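PDB 2QU8: putative nucleolar GTP-binding protein 1 from Plasmodium falciparum, which binds guanine nucleotides, holding GDP in this crystal, and is probably a nucleolar GTPase of the NOG1 family whose cellular role is not established. Local coordinates for residues S43-M46 with N47-R51; V192-A195 with K196-A199; H70-K74 with L75-Q79. All blocks are in the same frame, centred on the assembly; numbering follows the deposited sequence.

Overall arrangement
The three contacts adjoin one another in the GTPase domain: the helix of interaction 1 and the hairpin of interaction 3 both pack against the helix of interaction 2, with centres about 12 to 13 Å apart. Interaction 1 pairs buried Phe-45, Met-46 and Val-49 with a polar end on GDP. Interaction 2, about as buried, has no nucleotide contact; a bent, buried lysine lies beside a partly exposed glutamate. Interaction 3 lies farther out, its turn exposed while Phe-71 and Tyr-78 face inward. Lys-196 is the shared piece, its chain touching Val-49, Phe-71 and His-73. Helical i to i+4 bonds organise the first two contacts, antiparallel strand pairing the third.

Interaction 1 of 3, residues S43-M46 with N47-R51; sequences SSFM and NIVSR. With GDP (guanosine-5'-diphosphate), chain B.
Phe-45 leans on Val-49 one turn further along helix 42-49. Its CB starts away from residues 47-51, but with CG anti to the backbone N (chi1 -170°) the ring swings back beside the carbonyl end of the residue, and the far part of one side does the touching. CD2 comes within reach of the CG1 methyl of Val-49, CE2 makes the nearest approach to that methyl at 3.7 Å, and CZ still grazes it; the methyl meets the ring obliquely. Beyond this turn the ring meets Phe-184 and reaches Leu-113 and Ile-115 of strand 110-117. The helix begins within what is probably the P-loop (Walker A) of the GTPase fold, and its first turn is turned to the diphosphate of GDP. Ser-43 N donates to O3B of GDP at 2.7 Å, in a nearly straight bond, and Ser-43 OG sits between O3B and O2A, its one proton able to serve either. Ser-44 adds two bonds to the alpha-phosphate: its N reaches O2A of GDP, and its OG, placed beside its own backbone N, donates to the same O2A at 2.6 Å. Lys-42 NZ and the amides of Asn-39 and Gly-41 also bond the nucleotide, as do Thr-186, Leu-187 and Asp-153. At the other end the helix is closed by a Schellman motif, with Arg-51 at positive phi. Met-46 O accepts twice from Ser-50, from OG at 2.7 Å and from N at 3.1 Å, the two donors coming from opposite faces of the carbonyl plane. Ile-48 O is likewise doubly held by Arg-51, whose backbone N lies at 3.3 Å and whose NH2 donates at 2.8 Å, with that oxygen only 1° out of the guanidinium plane.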
ATOM      1  N   SER A  43     -10.391  -2.704  -3.007  1.00 23.53           N
ATOM      2  CA  SER A  43     -11.026  -4.022  -2.871  1.00 24.37           C
ATOM      3  C   SER A  43     -10.968  -4.804  -4.178  1.00 23.98           C
ATOM      4  O   SER A  43     -10.796  -6.026  -4.164  1.00 24.21           O
ATOM      5  CB  SER A  43     -12.475  -3.931  -2.359  1.00 24.68           C
ATOM      6  OG  SER A  43     -13.332  -3.333  -3.319  1.00 26.61           O
ATOM      7  N   SER A  44     -11.105  -4.099  -5.299  1.00 23.48           N
ATOM      8  CA  SER A  44     -10.976  -4.720  -6.614  1.00 23.07           C
ATOM      9  C   SER A  44      -9.587  -5.341  -6.785  1.00 22.77           C
ATOM     10  O   SER A  44      -9.457  -6.478  -7.229  1.00 22.34           O
ATOM     11  CB  SER A  44     -11.224  -3.693  -7.724  1.00 23.15           C
ATOM     12  OG  SER A  44     -12.576  -3.284  -7.743  1.00 23.04           O
ATOM     13  N   PHE A  45      -8.555  -4.587  -6.419  1.00 22.38           N
ATOM     14  CA  PHE A  45      -7.178  -5.049  -6.565  1.00 22.10           C
ATOM     15  C   PHE A  45      -6.950  -6.301  -5.730  1.00 22.60           C
ATOM     16  O   PHE A  45      -6.397  -7.303  -6.210  1.00 22.05           O
ATOM     17  CB  PHE A  45      -6.191  -3.954  -6.138  1.00 22.08           C
ATOM     18  CG  PHE A  45      -4.772  -4.271  -6.486  1.00 21.41           C
ATOM     19  CD1 PHE A  45      -4.186  -3.709  -7.619  1.00 21.83           C
ATOM     20  CD2 PHE A  45      -4.037  -5.152  -5.712  1.00 20.48           C
ATOM     21  CE1 PHE A  45      -2.854  -4.014  -7.965  1.00 22.94           C
ATOM     22  CE2 PHE A  45      -2.718  -5.471  -6.042  1.00 22.07           C
ATOM     23  CZ  PHE A  45      -2.126  -4.890  -7.178  1.00 21.71           C
ATOM     24  N   MET A  46      -7.390  -6.237  -4.475  1.00 22.33           N
ATOM     25  CA  MET A  46      -7.271  -7.368  -3.578  1.00 23.37           C
ATOM     26  C   MET A  46      -7.928  -8.625  -4.161  1.00 22.99           C
ATOM     27  O   MET A  46      -7.321  -9.699  -4.178  1.00 22.47           O
ATOM     28  CB  MET A  46      -7.886  -7.032  -2.217  1.00 22.84           C
ATOM     29  CG  MET A  46      -8.007  -8.239  -1.314  1.00 23.83           C
ATOM     30  SD  MET A  46      -8.912  -7.827   0.176  1.00 25.21           S
ATOM     31  CE  MET A  46     -10.557  -7.550  -0.497  1.00 25.40           C
ATOM     32  N   ASN A  47      -9.172  -8.488  -4.617  1.00 23.82           N
ATOM     33  CA  ASN A  47      -9.920  -9.620  -5.194  1.00 24.77           C
ATOM     34  C   ASN A  47      -9.288 -10.252  -6.432  1.00 24.95           C
ATOM     35  O   ASN A  47      -9.256 -11.473  -6.562  1.00 25.16           O
ATOM     36  CB  ASN A  47     -11.359  -9.220  -5.490  1.00 24.98           C
ATOM     37  CG  ASN A  47     -12.198  -9.156  -4.241  1.00 27.06           C
ATOM     38  OD1 ASN A  47     -12.872  -8.161  -3.989  1.00 30.84           O
ATOM     39  ND2 ASN A  47     -12.149 -10.211  -3.437  1.00 27.60           N
ATOM     40  N   ILE A  48      -8.791  -9.417  -7.333  1.00 25.25           N
ATOM     41  CA  ILE A  48      -8.117  -9.901  -8.535  1.00 25.82           C
ATOM     42  C   ILE A  48      -6.883 -10.753  -8.209  1.00 26.03           C
ATOM     43  O   ILE A  48      -6.794 -11.907  -8.644  1.00 25.99           O
ATOM     44  CB  ILE A  48      -7.767  -8.732  -9.477  1.00 25.54           C
ATOM     45  CG1 ILE A  48      -9.051  -8.164 -10.077  1.00 25.51           C
ATOM     46  CG2 ILE A  48      -6.826  -9.184 -10.598  1.00 26.23           C
ATOM     47  CD1 ILE A  48      -8.924  -6.749 -10.553  1.00 25.79           C
ATOM     48  N   VAL A  49      -5.954 -10.200  -7.427  1.00 26.41           N
ATOM     49  CA  VAL A  49      -4.671 -10.861  -7.167  1.00 26.61           C
ATOM     50  C   VAL A  49      -4.797 -12.077  -6.250  1.00 27.05           C
ATOM     51  O   VAL A  49      -3.979 -12.985  -6.308  1.00 27.10           O
ATOM     52  CB  VAL A  49      -3.578  -9.876  -6.639  1.00 26.67           C
ATOM     53  CG1 VAL A  49      -3.392  -8.717  -7.611  1.00 25.85           C
ATOM     54  CG2 VAL A  49      -3.900  -9.366  -5.221  1.00 26.88           C
ATOM     55  N   SER A  50      -5.829 -12.105  -5.412  1.00 27.57           N
ATOM     56  CA  SER A  50      -6.018 -13.234  -4.515  1.00 28.35           C
ATOM     57  C   SER A  50      -7.014 -14.270  -5.063  1.00 28.83           C
ATOM     58  O   SER A  50      -7.301 -15.264  -4.395  1.00 28.77           O
ATOM     59  CB  SER A  50      -6.464 -12.752  -3.137  1.00 28.25           C
ATOM     60  OG  SER A  50      -7.765 -12.229  -3.221  1.00 29.55           O
ATOM     61  N   ARG A  51      -7.512 -14.038  -6.280  1.00 29.40           N
ATOM     62  CA  ARG A  51      -8.606 -14.825  -6.873  1.00 30.15           C
ATOM     63  C   ARG A  51      -9.761 -14.979  -5.881  1.00 30.46           C
ATOM     64  O   ARG A  51     -10.328 -16.066  -5.726  1.00 30.33           O
ATOM     65  CB  ARG A  51      -8.117 -16.195  -7.365  1.00 30.13           C
ATOM     66  CG  ARG A  51      -6.891 -16.156  -8.271  1.00 31.85           C
ATOM     67  CD  ARG A  51      -7.175 -15.398  -9.550  1.00 34.89           C
ATOM     68  NE  ARG A  51      -6.158 -15.605 -10.583  1.00 38.43           N
ATOM     69  CZ  ARG A  51      -5.319 -14.671 -11.028  1.00 39.69           C
ATOM     70  NH1 ARG A  51      -4.443 -14.979 -11.974  1.00 40.05           N
ATOM     71  NH2 ARG A  51      -5.346 -13.433 -10.534  1.00 39.95           N
TER
HETATM   72  PB  GDP B 229     -12.327   0.691  -3.091  1.00 22.92           P
HETATM   73  O1B GDP B 229     -13.484   1.349  -2.357  1.00 21.35           O
HETATM   74  O2B GDP B 229     -11.078   1.486  -2.828  1.00 20.98           O
HETATM   75  O3B GDP B 229     -12.182  -0.681  -2.512  1.00 23.39           O
HETATM   76  O3A GDP B 229     -12.617   0.657  -4.667  1.00 22.47           O
HETATM   77  PA  GDP B 229     -13.492  -0.479  -5.422  1.00 22.99           P
HETATM   78  O1A GDP B 229     -14.731  -0.811  -4.612  1.00 22.60           O
HETATM   79  O2A GDP B 229     -12.670  -1.706  -5.675  1.00 23.61           O
HETATM   80  O5' GDP B 229     -13.862   0.300  -6.768  1.00 22.92           O
HETATM   81  C5' GDP B 229     -14.764   1.416  -6.724  1.00 24.53           C
HETATM   82  C4' GDP B 229     -15.474   1.576  -8.061  1.00 25.38           C
HETATM   83  O4' GDP B 229     -14.496   1.713  -9.101  1.00 25.70           O
HETATM   84  C3' GDP B 229     -16.293   0.345  -8.422  1.00 25.73           C
HETATM   85  O3' GDP B 229     -17.472   0.756  -9.113  1.00 25.70           O
HETATM   86  C2' GDP B 229     -15.383  -0.418  -9.359  1.00 25.29           C
HETATM   87  O2' GDP B 229     -16.107  -1.302 -10.215  1.00 25.68           O
HETATM   88  C1' GDP B 229     -14.692   0.711 -10.101  1.00 25.63           C
HETATM   89  N9  GDP B 229     -13.356   0.382 -10.632  1.00 25.52           N
HETATM   90  C8  GDP B 229     -12.429  -0.386 -10.023  1.00 25.79           C
HETATM   91  N7  GDP B 229     -11.303  -0.459 -10.774  1.00 25.73           N
HETATM   92  C5  GDP B 229     -11.507   0.278 -11.883  1.00 25.35           C
HETATM   93  C6  GDP B 229     -10.717   0.632 -13.086  1.00 25.38           C
HETATM   94  O6  GDP B 229      -9.554   0.186 -13.226  1.00 25.62           O
HETATM   95  N1  GDP B 229     -11.289   1.423 -14.013  1.00 25.57           N
HETATM   96  C2  GDP B 229     -12.541   1.909 -13.877  1.00 26.22           C
HETATM   97  N2  GDP B 229     -13.045   2.708 -14.853  1.00 25.98           N
HETATM   98  N3  GDP B 229     -13.314   1.630 -12.791  1.00 26.31           N
HETATM   99  C4  GDP B 229     -12.859   0.839 -11.780  1.00 25.23           C

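Interaction 2 of 3, residues V192-A195 with K196-A199; sequences VEQA and KITA
Helix 192-222, the long C-terminal helix of this GTPase domain, opens with the two turns in which Glu-193 and Lys-196 lie side by side. Regular i to i+4 backbone bonds build them: Lys-196 N donates to Val-192 O at 3.0 Å, Ile-197 N to Glu-193 O at 2.9 Å, and Ala-199 N to Ala-195 O at 3.2 Å. The glutamate and the lysine point the same way, yet they do not join at their charged ends. Glu-193 bends at chi2 (-65°), which brings its OE1 alongside the aliphatic part of the lysine, 3.2 Å from Lys-196 CE and farther from CD. The ammonium is too far for a salt bridge, with Lys-196 NZ 4.5 Å from Glu-193 OE1, so any attraction between the opposite charges is probably a long-range one. The other oxygen, OE2, has a weak, long ion pair with Arg-51 just past the end of helix 42-49. Lys-196 leaves the backbone with CG anti to its N, runs on extended, then folds at chi3 and chi4; its buried chain is wedged among Val-49, Phe-71 and His-73, where the helix meets both helix 42-49 and strand 66-73. Val-192, one turn earlier, packs on Phe-45, Ile-48 and Val-49, while Ala-195 rests on Phe-184 and on Ser-182 of strand 179-183. The first turns of the helix thus touch helix 42-49 and strands 66-73 and 179-183. Ile-197 lies against the backbone of the preceding turn and touches His-73 of strand 66-73: its CG1 is 3.2 Å from Glu-193 O, and CD1 stays close to that same oxygen at 3.4 Å.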
ATOM      1  N   VAL A 192      -2.032  -5.047 -13.697  1.00 32.65           N
ATOM      2  CA  VAL A 192      -2.343  -5.433 -12.314  1.00 32.94           C
ATOM      3  C   VAL A 192      -1.329  -6.430 -11.735  1.00 33.34           C
ATOM      4  O   VAL A 192      -0.803  -6.230 -10.638  1.00 33.20           O
ATOM      5  CB  VAL A 192      -3.790  -5.971 -12.174  1.00 32.87           C
ATOM      6  CG1 VAL A 192      -3.996  -6.629 -10.809  1.00 32.79           C
ATOM      7  CG2 VAL A 192      -4.798  -4.845 -12.373  1.00 32.08           C
ATOM      8  N   GLU A 193      -1.057  -7.496 -12.478  1.00 34.03           N
ATOM      9  CA  GLU A 193      -0.068  -8.486 -12.056  1.00 34.98           C
ATOM     10  C   GLU A 193       1.330  -7.886 -11.939  1.00 34.82           C
ATOM     11  O   GLU A 193       2.055  -8.176 -10.987  1.00 34.98           O
ATOM     12  CB  GLU A 193      -0.095  -9.710 -12.979  1.00 35.40           C
ATOM     13  CG  GLU A 193      -1.357 -10.576 -12.803  1.00 37.73           C
ATOM     14  CD  GLU A 193      -1.456 -11.221 -11.416  1.00 40.93           C
ATOM     15  OE1 GLU A 193      -0.396 -11.610 -10.872  1.00 42.49           O
ATOM     16  OE2 GLU A 193      -2.589 -11.342 -10.876  1.00 41.42           O
ATOM     17  N   GLN A 194       1.688  -7.019 -12.886  1.00 34.84           N
ATOM     18  CA  GLN A 194       2.944  -6.261 -12.806  1.00 34.70           C
ATOM     19  C   GLN A 194       3.067  -5.439 -11.519  1.00 34.13           C
ATOM     20  O   GLN A 194       4.118  -5.440 -10.882  1.00 34.05           O
ATOM     21  CB  GLN A 194       3.111  -5.343 -14.029  1.00 35.06           C
ATOM     22  CG  GLN A 194       3.534  -6.058 -15.308  1.00 36.94           C
ATOM     23  CD  GLN A 194       4.866  -6.811 -15.171  1.00 39.17           C
ATOM     24  OE1 GLN A 194       5.019  -7.911 -15.709  1.00 40.25           O
ATOM     25  NE2 GLN A 194       5.818  -6.230 -14.437  1.00 38.77           N
ATOM     26  N   ALA A 195       1.994  -4.736 -11.152  1.00 33.77           N
ATOM     27  CA  ALA A 195       1.937  -3.962  -9.908  1.00 33.34           C
ATOM     28  C   ALA A 195       2.147  -4.843  -8.668  1.00 33.35           C
ATOM     29  O   ALA A 195       2.852  -4.463  -7.729  1.00 33.06           O
ATOM     30  CB  ALA A 195       0.615  -3.226  -9.813  1.00 33.18           C
ATOM     31  N   LYS A 196       1.525  -6.018  -8.684  1.00 33.53           N
ATOM     32  CA  LYS A 196       1.666  -7.003  -7.614  1.00 34.38           C
ATOM     33  C   LYS A 196       3.117  -7.484  -7.493  1.00 34.61           C
ATOM     34  O   LYS A 196       3.653  -7.594  -6.392  1.00 34.94           O
ATOM     35  CB  LYS A 196       0.726  -8.180  -7.871  1.00 34.16           C
ATOM     36  CG  LYS A 196       0.673  -9.203  -6.746  1.00 35.30           C
ATOM     37  CD  LYS A 196       0.084 -10.521  -7.232  1.00 37.21           C
ATOM     38  CE  LYS A 196       1.076 -11.321  -8.065  1.00 38.66           C
ATOM     39  NZ  LYS A 196       2.378 -11.451  -7.356  1.00 40.82           N
ATOM     40  N   ILE A 197       3.747  -7.741  -8.635  1.00 35.34           N
ATOM     41  CA  ILE A 197       5.158  -8.157  -8.692  1.00 35.77           C
ATOM     42  C   ILE A 197       6.121  -7.105  -8.118  1.00 35.90           C
ATOM     43  O   ILE A 197       6.984  -7.432  -7.305  1.00 35.86           O
ATOM     44  CB  ILE A 197       5.555  -8.585 -10.135  1.00 35.91           C
ATOM     45  CG1 ILE A 197       4.768  -9.847 -10.534  1.00 36.20           C
ATOM     46  CG2 ILE A 197       7.057  -8.830 -10.241  1.00 36.38           C
ATOM     47  CD1 ILE A 197       4.659 -10.106 -12.022  1.00 36.99           C
ATOM     48  N   THR A 198       5.971  -5.842  -8.513  1.00 36.44           N
ATOM     49  CA  THR A 198       6.857  -4.793  -7.978  1.00 36.76           C
ATOM     50  C   THR A 198       6.692  -4.546  -6.467  1.00 37.00           C
ATOM     51  O   THR A 198       7.675  -4.256  -5.781  1.00 36.80           O
ATOM     52  CB  THR A 198       6.860  -3.465  -8.811  1.00 36.84           C
ATOM     53  OG1 THR A 198       6.729  -2.335  -7.938  1.00 38.05           O
ATOM     54  CG2 THR A 198       5.756  -3.437  -9.825  1.00 36.60           C
ATOM     55  N   ALA A 199       5.464  -4.678  -5.955  1.00 37.52           N
ATOM     56  CA  ALA A 199       5.223  -4.632  -4.506  1.00 37.70           C
ATOM     57  C   ALA A 199       6.026  -5.709  -3.770  1.00 38.04           C
ATOM     58  O   ALA A 199       6.778  -5.409  -2.840  1.00 38.25           O
ATOM     59  CB  ALA A 199       3.733  -4.760  -4.195  1.00 37.61           C
TER

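Interaction 3 of 3, residues H70-K74 with L75-Q79; sequences HFDHK and LNKYQ
Phe-71 and Tyr-78 are cross-strand neighbours in the hairpin of strands 66-73 and 76-82, part of the central sheet of the GTPase fold. Their planes are nearly parallel, at 9°, but displaced along the plane until little of one ring lies over the other, with centroids 5.3 Å apart. It is the CB of Tyr-78 that sits over the face of the phenylalanine, 3.6 Å from the centroid of the Phe-71 ring and 18° off its normal, a CH-pi contact. Phe-71 has chi1 of 65°, with CG between its backbone N and carbonyl carbon, which carries the ring across to the CB of Tyr-78. The pair is a hydrogen-bonded antiparallel one: Tyr-78 N gives a 2.7 Å bond to Phe-71 O, and Phe-71 N returns one to Tyr-78 O. His-73, on the same face, lays its CB against CE2 of the tyrosine ring, whose hydroxyl bonds to Lys-204 of helix 192-222; Lys-30 adds a cation-pi contact to that ring. On the face with His-70, Asp-72 and Lys-77 run side by side, and OD1 of Asp-72 meets Lys-77 at CG, 3.2 Å away, while the ammonium lies well outside salt-bridge range. A type I' turn from His-73 to Asn-76 joins the strands, Lys-74 and Leu-75 both at positive phi. His-73 N bonds to Asn-76 O in the carbonyl plane, and Asn-76 ND2 adds a weak 2.7 Å bond to Lys-74 O.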
ATOM      1  N   HIS A  70      -5.346 -13.764   0.066  1.00 33.11           N
ATOM      2  CA  HIS A  70      -4.163 -14.620   0.070  1.00 34.03           C
ATOM      3  C   HIS A  70      -3.746 -14.985  -1.348  1.00 34.76           C
ATOM      4  O   HIS A  70      -4.596 -15.240  -2.211  1.00 34.78           O
ATOM      5  CB  HIS A  70      -4.436 -15.902   0.868  1.00 34.29           C
ATOM      6  CG  HIS A  70      -4.885 -15.651   2.273  1.00 34.70           C
ATOM      7  ND1 HIS A  70      -4.001 -15.489   3.320  1.00 35.58           N
ATOM      8  CD2 HIS A  70      -6.124 -15.508   2.802  1.00 35.13           C
ATOM      9  CE1 HIS A  70      -4.676 -15.268   4.434  1.00 35.86           C
ATOM     10  NE2 HIS A  70      -5.966 -15.273   4.147  1.00 35.40           N
ATOM     11  N   PHE A  71      -2.438 -15.008  -1.587  1.00 35.54           N
ATOM     12  CA  PHE A  71      -1.900 -15.471  -2.865  1.00 36.58           C
ATOM     13  C   PHE A  71      -0.459 -15.950  -2.735  1.00 37.70           C
ATOM     14  O   PHE A  71       0.249 -15.585  -1.795  1.00 37.39           O
ATOM     15  CB  PHE A  71      -2.021 -14.390  -3.955  1.00 36.13           C
ATOM     16  CG  PHE A  71      -1.188 -13.156  -3.699  1.00 35.87           C
ATOM     17  CD1 PHE A  71       0.091 -13.037  -4.236  1.00 34.98           C
ATOM     18  CD2 PHE A  71      -1.690 -12.108  -2.932  1.00 35.43           C
ATOM     19  CE1 PHE A  71       0.862 -11.900  -4.000  1.00 35.58           C
ATOM     20  CE2 PHE A  71      -0.926 -10.965  -2.692  1.00 34.94           C
ATOM     21  CZ  PHE A  71       0.350 -10.859  -3.232  1.00 35.53           C
ATOM     22  N   ASP A  72      -0.046 -16.784  -3.682  1.00 39.25           N
ATOM     23  CA  ASP A  72       1.336 -17.200  -3.797  1.00 41.11           C
ATOM     24  C   ASP A  72       1.980 -16.495  -4.969  1.00 42.05           C
ATOM     25  O   ASP A  72       1.357 -16.291  -6.016  1.00 42.21           O
ATOM     26  CB  ASP A  72       1.451 -18.712  -3.992  1.00 41.54           C
ATOM     27  CG  ASP A  72       0.730 -19.497  -2.917  1.00 42.67           C
ATOM     28  OD1 ASP A  72       0.639 -19.005  -1.773  1.00 45.21           O
ATOM     29  OD2 ASP A  72       0.250 -20.609  -3.218  1.00 44.79           O
ATOM     30  N   HIS A  73       3.231 -16.107  -4.774  1.00 43.22           N
ATOM     31  CA  HIS A  73       4.046 -15.619  -5.864  1.00 44.41           C
ATOM     32  C   HIS A  73       5.465 -16.139  -5.719  1.00 44.50           C
ATOM     33  O   HIS A  73       6.130 -15.894  -4.706  1.00 44.63           O
ATOM     34  CB  HIS A  73       4.035 -14.095  -5.930  1.00 44.78           C
ATOM     35  CG  HIS A  73       4.686 -13.553  -7.163  1.00 46.32           C
ATOM     36  ND1 HIS A  73       4.216 -13.826  -8.430  1.00 47.23           N
ATOM     37  CD2 HIS A  73       5.773 -12.762  -7.323  1.00 47.07           C
ATOM     38  CE1 HIS A  73       4.985 -13.223  -9.319  1.00 48.68           C
ATOM     39  NE2 HIS A  73       5.938 -12.572  -8.674  1.00 49.12           N
ATOM     40  N   LYS A  74       5.903 -16.868  -6.742  1.00 44.92           N
ATOM     41  CA  LYS A  74       7.250 -17.435  -6.803  1.00 44.96           C
ATOM     42  C   LYS A  74       7.560 -18.239  -5.540  1.00 44.50           C
ATOM     43  O   LYS A  74       8.526 -17.958  -4.823  1.00 44.60           O
ATOM     44  CB  LYS A  74       8.289 -16.332  -7.056  1.00 45.56           C
ATOM     45  CG  LYS A  74       8.001 -15.452  -8.287  1.00 46.18           C
ATOM     46  CD  LYS A  74       8.147 -16.220  -9.610  1.00 47.15           C
ATOM     47  CE  LYS A  74       8.080 -15.266 -10.805  1.00 47.25           C
ATOM     48  NZ  LYS A  74       8.788 -15.786 -12.015  1.00 47.84           N
ATOM     49  N   LEU A  75       6.695 -19.221  -5.277  1.00 43.79           N
ATOM     50  CA  LEU A  75       6.828 -20.194  -4.175  1.00 43.11           C
ATOM     51  C   LEU A  75       6.672 -19.613  -2.765  1.00 42.44           C
ATOM     52  O   LEU A  75       6.803 -20.330  -1.773  1.00 42.41           O
ATOM     53  CB  LEU A  75       8.136 -20.994  -4.299  1.00 43.42           C
ATOM     54  CG  LEU A  75       8.373 -21.722  -5.628  1.00 43.79           C
ATOM     55  CD1 LEU A  75       9.698 -22.461  -5.598  1.00 44.15           C
ATOM     56  CD2 LEU A  75       7.219 -22.674  -5.950  1.00 44.97           C
ATOM     57  N   ASN A  76       6.383 -18.319  -2.686  1.00 41.54           N
ATOM     58  CA  ASN A  76       6.195 -17.641  -1.414  1.00 40.62           C
ATOM     59  C   ASN A  76       4.736 -17.281  -1.190  1.00 39.61           C
ATOM     60  O   ASN A  76       4.016 -16.960  -2.127  1.00 39.34           O
ATOM     61  CB  ASN A  76       7.063 -16.385  -1.340  1.00 41.10           C
ATOM     62  CG  ASN A  76       8.543 -16.698  -1.299  1.00 41.95           C
ATOM     63  OD1 ASN A  76       9.130 -16.826  -0.227  1.00 43.88           O
ATOM     64  ND2 ASN A  76       9.157 -16.831  -2.472  1.00 43.63           N
ATOM     65  N   LYS A  77       4.308 -17.341   0.063  1.00 38.69           N
ATOM     66  CA  LYS A  77       2.921 -17.052   0.416  1.00 37.80           C
ATOM     67  C   LYS A  77       2.739 -15.601   0.872  1.00 36.33           C
ATOM     68  O   LYS A  77       3.502 -15.088   1.698  1.00 36.48           O
ATOM     69  CB  LYS A  77       2.419 -18.041   1.470  1.00 37.90           C
ATOM     70  CG  LYS A  77       2.204 -19.460   0.932  1.00 38.66           C
ATOM     71  CD  LYS A  77       1.528 -20.356   1.963  1.00 39.46           C
ATOM     72  CE  LYS A  77       0.038 -20.053   2.100  1.00 42.58           C
ATOM     73  NZ  LYS A  77      -0.514 -20.563   3.404  1.00 43.66           N
ATOM     74  N   TYR A  78       1.724 -14.947   0.319  1.00 34.40           N
ATOM     75  CA  TYR A  78       1.449 -13.549   0.624  1.00 32.71           C
ATOM     76  C   TYR A  78       0.031 -13.340   1.128  1.00 31.15           C
ATOM     77  O   TYR A  78      -0.882 -14.097   0.799  1.00 29.95           O
ATOM     78  CB  TYR A  78       1.662 -12.685  -0.618  1.00 32.87           C
ATOM     79  CG  TYR A  78       3.107 -12.552  -1.054  1.00 33.57           C
ATOM     80  CD1 TYR A  78       3.890 -11.491  -0.609  1.00 33.13           C
ATOM     81  CD2 TYR A  78       3.686 -13.481  -1.923  1.00 34.13           C
ATOM     82  CE1 TYR A  78       5.219 -11.363  -0.999  1.00 34.04           C
ATOM     83  CE2 TYR A  78       5.019 -13.358  -2.330  1.00 34.07           C
ATOM     84  CZ  TYR A  78       5.776 -12.300  -1.863  1.00 34.70           C
ATOM     85  OH  TYR A  78       7.094 -12.171  -2.253  1.00 35.11           O
ATOM     86  N   GLN A  79      -0.141 -12.303   1.936  1.00 29.98           N
ATOM     87  CA  GLN A  79      -1.470 -11.779   2.200  1.00 28.99           C
ATOM     88  C   GLN A  79      -1.587 -10.344   1.693  1.00 27.83           C
ATOM     89  O   GLN A  79      -0.594  -9.640   1.541  1.00 27.40           O
ATOM     90  CB  GLN A  79      -1.840 -11.899   3.675  1.00 29.28           C
ATOM     91  CG  GLN A  79      -0.892 -11.206   4.637  1.00 31.17           C
ATOM     92  CD  GLN A  79      -1.065 -11.677   6.073  1.00 32.43           C
ATOM     93  OE1 GLN A  79      -1.746 -12.670   6.336  1.00 33.17           O
ATOM     94  NE2 GLN A  79      -0.444 -10.967   7.010  1.00 31.82           N
TER